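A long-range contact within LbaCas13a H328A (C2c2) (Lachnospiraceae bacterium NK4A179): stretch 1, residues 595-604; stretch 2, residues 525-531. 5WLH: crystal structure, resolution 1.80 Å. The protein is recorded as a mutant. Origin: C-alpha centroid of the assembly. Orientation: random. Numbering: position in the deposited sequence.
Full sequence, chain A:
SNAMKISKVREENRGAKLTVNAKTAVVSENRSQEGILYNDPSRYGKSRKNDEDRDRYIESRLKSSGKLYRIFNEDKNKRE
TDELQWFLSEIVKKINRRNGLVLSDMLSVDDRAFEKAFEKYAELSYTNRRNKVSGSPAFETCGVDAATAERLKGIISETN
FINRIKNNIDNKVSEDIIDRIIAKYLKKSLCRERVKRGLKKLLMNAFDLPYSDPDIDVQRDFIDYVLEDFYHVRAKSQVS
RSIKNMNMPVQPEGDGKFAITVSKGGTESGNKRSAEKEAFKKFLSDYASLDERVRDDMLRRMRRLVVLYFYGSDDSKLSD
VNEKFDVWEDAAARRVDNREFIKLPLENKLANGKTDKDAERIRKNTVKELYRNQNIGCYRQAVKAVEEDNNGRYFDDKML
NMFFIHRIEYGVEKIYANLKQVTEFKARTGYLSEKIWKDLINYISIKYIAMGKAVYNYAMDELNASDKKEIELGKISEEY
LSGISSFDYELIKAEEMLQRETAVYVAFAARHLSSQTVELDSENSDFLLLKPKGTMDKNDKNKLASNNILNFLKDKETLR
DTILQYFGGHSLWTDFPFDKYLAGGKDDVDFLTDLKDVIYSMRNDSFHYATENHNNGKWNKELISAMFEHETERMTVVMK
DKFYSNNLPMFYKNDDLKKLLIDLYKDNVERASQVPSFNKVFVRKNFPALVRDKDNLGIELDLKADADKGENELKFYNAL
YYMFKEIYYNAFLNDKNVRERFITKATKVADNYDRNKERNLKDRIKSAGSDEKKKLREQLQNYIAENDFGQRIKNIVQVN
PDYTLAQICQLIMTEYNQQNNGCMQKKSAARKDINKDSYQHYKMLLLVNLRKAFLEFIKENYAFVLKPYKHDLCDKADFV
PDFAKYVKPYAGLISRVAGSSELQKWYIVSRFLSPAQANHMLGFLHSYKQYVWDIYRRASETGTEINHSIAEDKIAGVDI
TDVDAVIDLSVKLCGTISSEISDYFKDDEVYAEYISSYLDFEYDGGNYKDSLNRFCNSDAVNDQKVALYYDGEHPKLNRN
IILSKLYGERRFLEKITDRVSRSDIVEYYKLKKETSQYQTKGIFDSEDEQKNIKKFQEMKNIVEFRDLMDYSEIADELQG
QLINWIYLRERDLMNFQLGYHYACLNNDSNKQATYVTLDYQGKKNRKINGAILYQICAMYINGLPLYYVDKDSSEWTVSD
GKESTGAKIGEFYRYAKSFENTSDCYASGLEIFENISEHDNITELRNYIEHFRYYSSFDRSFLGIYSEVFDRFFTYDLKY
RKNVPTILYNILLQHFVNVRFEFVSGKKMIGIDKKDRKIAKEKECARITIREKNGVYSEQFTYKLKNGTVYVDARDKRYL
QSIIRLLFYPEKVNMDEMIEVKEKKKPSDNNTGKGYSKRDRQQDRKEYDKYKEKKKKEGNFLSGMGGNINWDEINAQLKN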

# COMPACT_ATOMS: atom_id res chain seq x y z
N LEU A 595 0.55 29.59 11.11
CA LEU A 595 -0.06 28.32 10.72
C LEU A 595 0.77 27.60 9.65
O LEU A 595 0.96 26.38 9.72
CB LEU A 595 -1.48 28.56 10.21
CG LEU A 595 -2.47 29.06 11.26
CD1 LEU A 595 -3.77 29.38 10.56
CD2 LEU A 595 -2.69 28.04 12.37
N LYS A 596 1.25 28.35 8.66
CA LYS A 596 2.16 27.81 7.66
C LYS A 596 3.40 27.21 8.32
O LYS A 596 3.86 26.14 7.92
CB LYS A 596 2.57 28.91 6.68
CG LYS A 596 3.55 28.49 5.61
CD LYS A 596 4.10 29.71 4.87
CE LYS A 596 5.09 30.51 5.71
NZ LYS A 596 6.40 29.82 5.92
N ASP A 597 3.96 27.89 9.33
CA ASP A 597 5.13 27.39 10.02
C ASP A 597 4.84 26.12 10.82
O ASP A 597 5.70 25.25 10.93
CB ASP A 597 5.68 28.45 10.98
CG ASP A 597 6.37 29.58 10.28
OD1 ASP A 597 6.65 29.46 9.07
OD2 ASP A 597 6.62 30.62 10.94
N VAL A 598 3.66 26.03 11.45
CA VAL A 598 3.33 24.79 12.14
C VAL A 598 3.35 23.63 11.16
O VAL A 598 3.96 22.59 11.41
CB VAL A 598 1.96 24.88 12.83
CG1 VAL A 598 1.66 23.54 13.49
CG2 VAL A 598 1.95 26.00 13.85
N ILE A 599 2.68 23.81 10.02
CA ILE A 599 2.56 22.72 9.05
C ILE A 599 3.94 22.36 8.52
O ILE A 599 4.31 21.19 8.45
CB ILE A 599 1.60 23.09 7.92
CG1 ILE A 599 0.18 23.27 8.46
CG2 ILE A 599 1.60 22.03 6.77
CD1 ILE A 599 -0.75 23.95 7.46
N TYR A 600 4.71 23.39 8.14
CA TYR A 600 6.05 23.16 7.61
C TYR A 600 6.90 22.38 8.60
O TYR A 600 7.71 21.55 8.20
CB TYR A 600 6.73 24.49 7.27
CG TYR A 600 8.14 24.28 6.82
CD1 TYR A 600 8.41 23.78 5.55
CD2 TYR A 600 9.21 24.53 7.68
CE1 TYR A 600 9.71 23.55 5.14
CE2 TYR A 600 10.50 24.31 7.28
CZ TYR A 600 10.75 23.82 6.02
OH TYR A 600 12.03 23.59 5.65
N SER A 601 6.75 22.65 9.90
CA SER A 601 7.59 22.00 10.89
C SER A 601 7.35 20.50 10.93
O SER A 601 8.21 19.77 11.42
CB SER A 601 7.38 22.60 12.28
OG SER A 601 6.13 22.25 12.82
N MET A 602 6.23 20.03 10.39
CA MET A 602 5.98 18.61 10.32
C MET A 602 6.52 17.99 9.03
O MET A 602 6.61 16.76 8.94
CB MET A 602 4.47 18.32 10.43
CG MET A 602 4.17 16.96 11.02
SD MET A 602 2.45 16.79 11.52
CE MET A 602 2.64 15.56 12.79
N ARG A 603 6.87 18.80 8.04
CA ARG A 603 7.41 18.23 6.81
C ARG A 603 8.83 17.76 7.05
O ARG A 603 9.65 18.50 7.61
CB ARG A 603 7.36 19.24 5.67
CG ARG A 603 7.53 18.57 4.30
CD ARG A 603 6.90 19.41 3.22
NE ARG A 603 7.83 20.45 2.83
CZ ARG A 603 7.58 21.39 1.91
NH1 ARG A 603 8.50 22.29 1.62
NH2 ARG A 603 6.42 21.41 1.29
N ASN A 604 9.14 16.54 6.60
CA ASN A 604 10.46 15.95 6.82
C ASN A 604 10.82 15.93 8.30
O ASN A 604 12.00 15.95 8.66
CB ASN A 604 11.53 16.69 6.02
CG ASN A 604 11.38 16.50 4.52
OD1 ASN A 604 10.65 17.24 3.86
ND2 ASN A 604 12.07 15.52 3.97
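Stretch 2, residues 525-531: SDFLLLK

Stretch 2 packs as a compact turn against one side of the helix that carries Lys596, Ile599 and Tyr600, with Arg603 reaching it from the loop beyond. Its centre is a short 3-10 segment, Phe527 to Leu529, and the backbones come nearest at Leu528, whose CA lies 5.7 Å from Tyr600 CA. Asp526 meets Arg603, while Lys596 spans the turn from Phe527 to Leu530.

Ser525 lies out of reach, and contact begins at Asp526, which is extended (phi/psi -106/102°) with chi1 t. Its carboxylate forms a salt bridge with Arg603, led by the hydrogen bond from Arg603 NH1 to Asp526 OD2 at 2.8 Å; Arg603 NH2 adds weak bonds to Asp526 OD2 (3.1 Å) and Asp526 OD1 (3.3 Å). Asp526 OD1 also accepts Leu528 N at 3.2 Å, so the same side chain braces the turn.

At Phe527 the CA-to-CB bond points sideways, but chi1 t brings the ring to Lys596, whose CG lies over one face, 4.2 Å from the centroid of the Phe527 ring, in a CH-pi contact. Leu528, with rotamer mt, is the most covered residue of the turn. Leu528 CD2 lies 3.9 Å from Ile599 CG2, Leu528 CB 3.9 Å from Tyr600 CD1, and Leu528 CD1 lies over one face of the Arg603 guanidinium, 3.6 Å from Arg603 NH2. The CA-to-CB bond of Leu529 points away, yet Leu529 CD2 comes back to 3.7 Å from Tyr600 CE1.

Leu530 returns to an extended conformation (-64/149°), and Leu530 O accepts a hydrogen bond from Lys596 NZ at 2.9 Å. A weaker one runs from Lys596 NZ to Leu528 O at 3.4 Å, so a single ammonium group ties together two carbonyls of the turn. Lys531 then leads the chain away from the helix.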

# COMPACT_ATOMS: atom_id res chain seq x y z
N SER A 525 5.74 27.93 -6.10
CA SER A 525 4.61 27.01 -6.09
C SER A 525 4.46 26.25 -4.78
O SER A 525 3.50 25.50 -4.63
CB SER A 525 4.73 26.01 -7.25
OG SER A 525 6.05 25.50 -7.33
N ASP A 526 5.38 26.42 -3.84
CA ASP A 526 5.32 25.71 -2.56
C ASP A 526 4.89 26.72 -1.50
O ASP A 526 5.70 27.52 -1.03
CB ASP A 526 6.65 25.04 -2.24
CG ASP A 526 6.56 24.10 -1.03
OD1 ASP A 526 5.53 24.12 -0.33
OD2 ASP A 526 7.53 23.36 -0.81
N PHE A 527 3.61 26.65 -1.12
CA PHE A 527 3.08 27.52 -0.06
C PHE A 527 3.95 27.52 1.18
O PHE A 527 4.20 28.58 1.78
CB PHE A 527 1.67 27.05 0.30
CG PHE A 527 1.10 27.75 1.49
CD1 PHE A 527 0.91 29.12 1.48
CD2 PHE A 527 0.75 27.04 2.63
CE1 PHE A 527 0.39 29.77 2.56
CE2 PHE A 527 0.22 27.69 3.73
CZ PHE A 527 0.04 29.07 3.70
N LEU A 528 4.42 26.34 1.61
CA LEU A 528 5.16 26.24 2.86
C LEU A 528 6.51 26.95 2.81
O LEU A 528 7.09 27.22 3.86
CB LEU A 528 5.40 24.78 3.22
CG LEU A 528 4.11 24.03 3.53
CD1 LEU A 528 4.45 22.60 4.04
CD2 LEU A 528 3.27 24.79 4.54
N LEU A 529 7.03 27.23 1.63
CA LEU A 529 8.32 27.89 1.54
C LEU A 529 8.20 29.40 1.37
O LEU A 529 9.23 30.08 1.28
CB LEU A 529 9.14 27.29 0.39
CG LEU A 529 9.49 25.81 0.66
CD1 LEU A 529 10.45 25.31 -0.37
CD2 LEU A 529 10.04 25.62 2.11
N LEU A 530 6.98 29.95 1.36
CA LEU A 530 6.84 31.40 1.34
C LEU A 530 7.41 31.98 2.63
O LEU A 530 7.40 31.35 3.68
CB LEU A 530 5.38 31.81 1.17
CG LEU A 530 4.68 31.39 -0.14
CD1 LEU A 530 3.31 32.04 -0.24
CD2 LEU A 530 5.52 31.69 -1.38
N LYS A 531 7.94 33.19 2.52
CA LYS A 531 8.69 33.82 3.60
C LYS A 531 7.85 34.88 4.30
O LYS A 531 6.92 35.44 3.72
CB LYS A 531 9.98 34.43 3.05
CG LYS A 531 10.97 33.39 2.53
CD LYS A 531 11.62 32.62 3.68
CE LYS A 531 12.31 31.34 3.19
NZ LYS A 531 11.37 30.16 3.12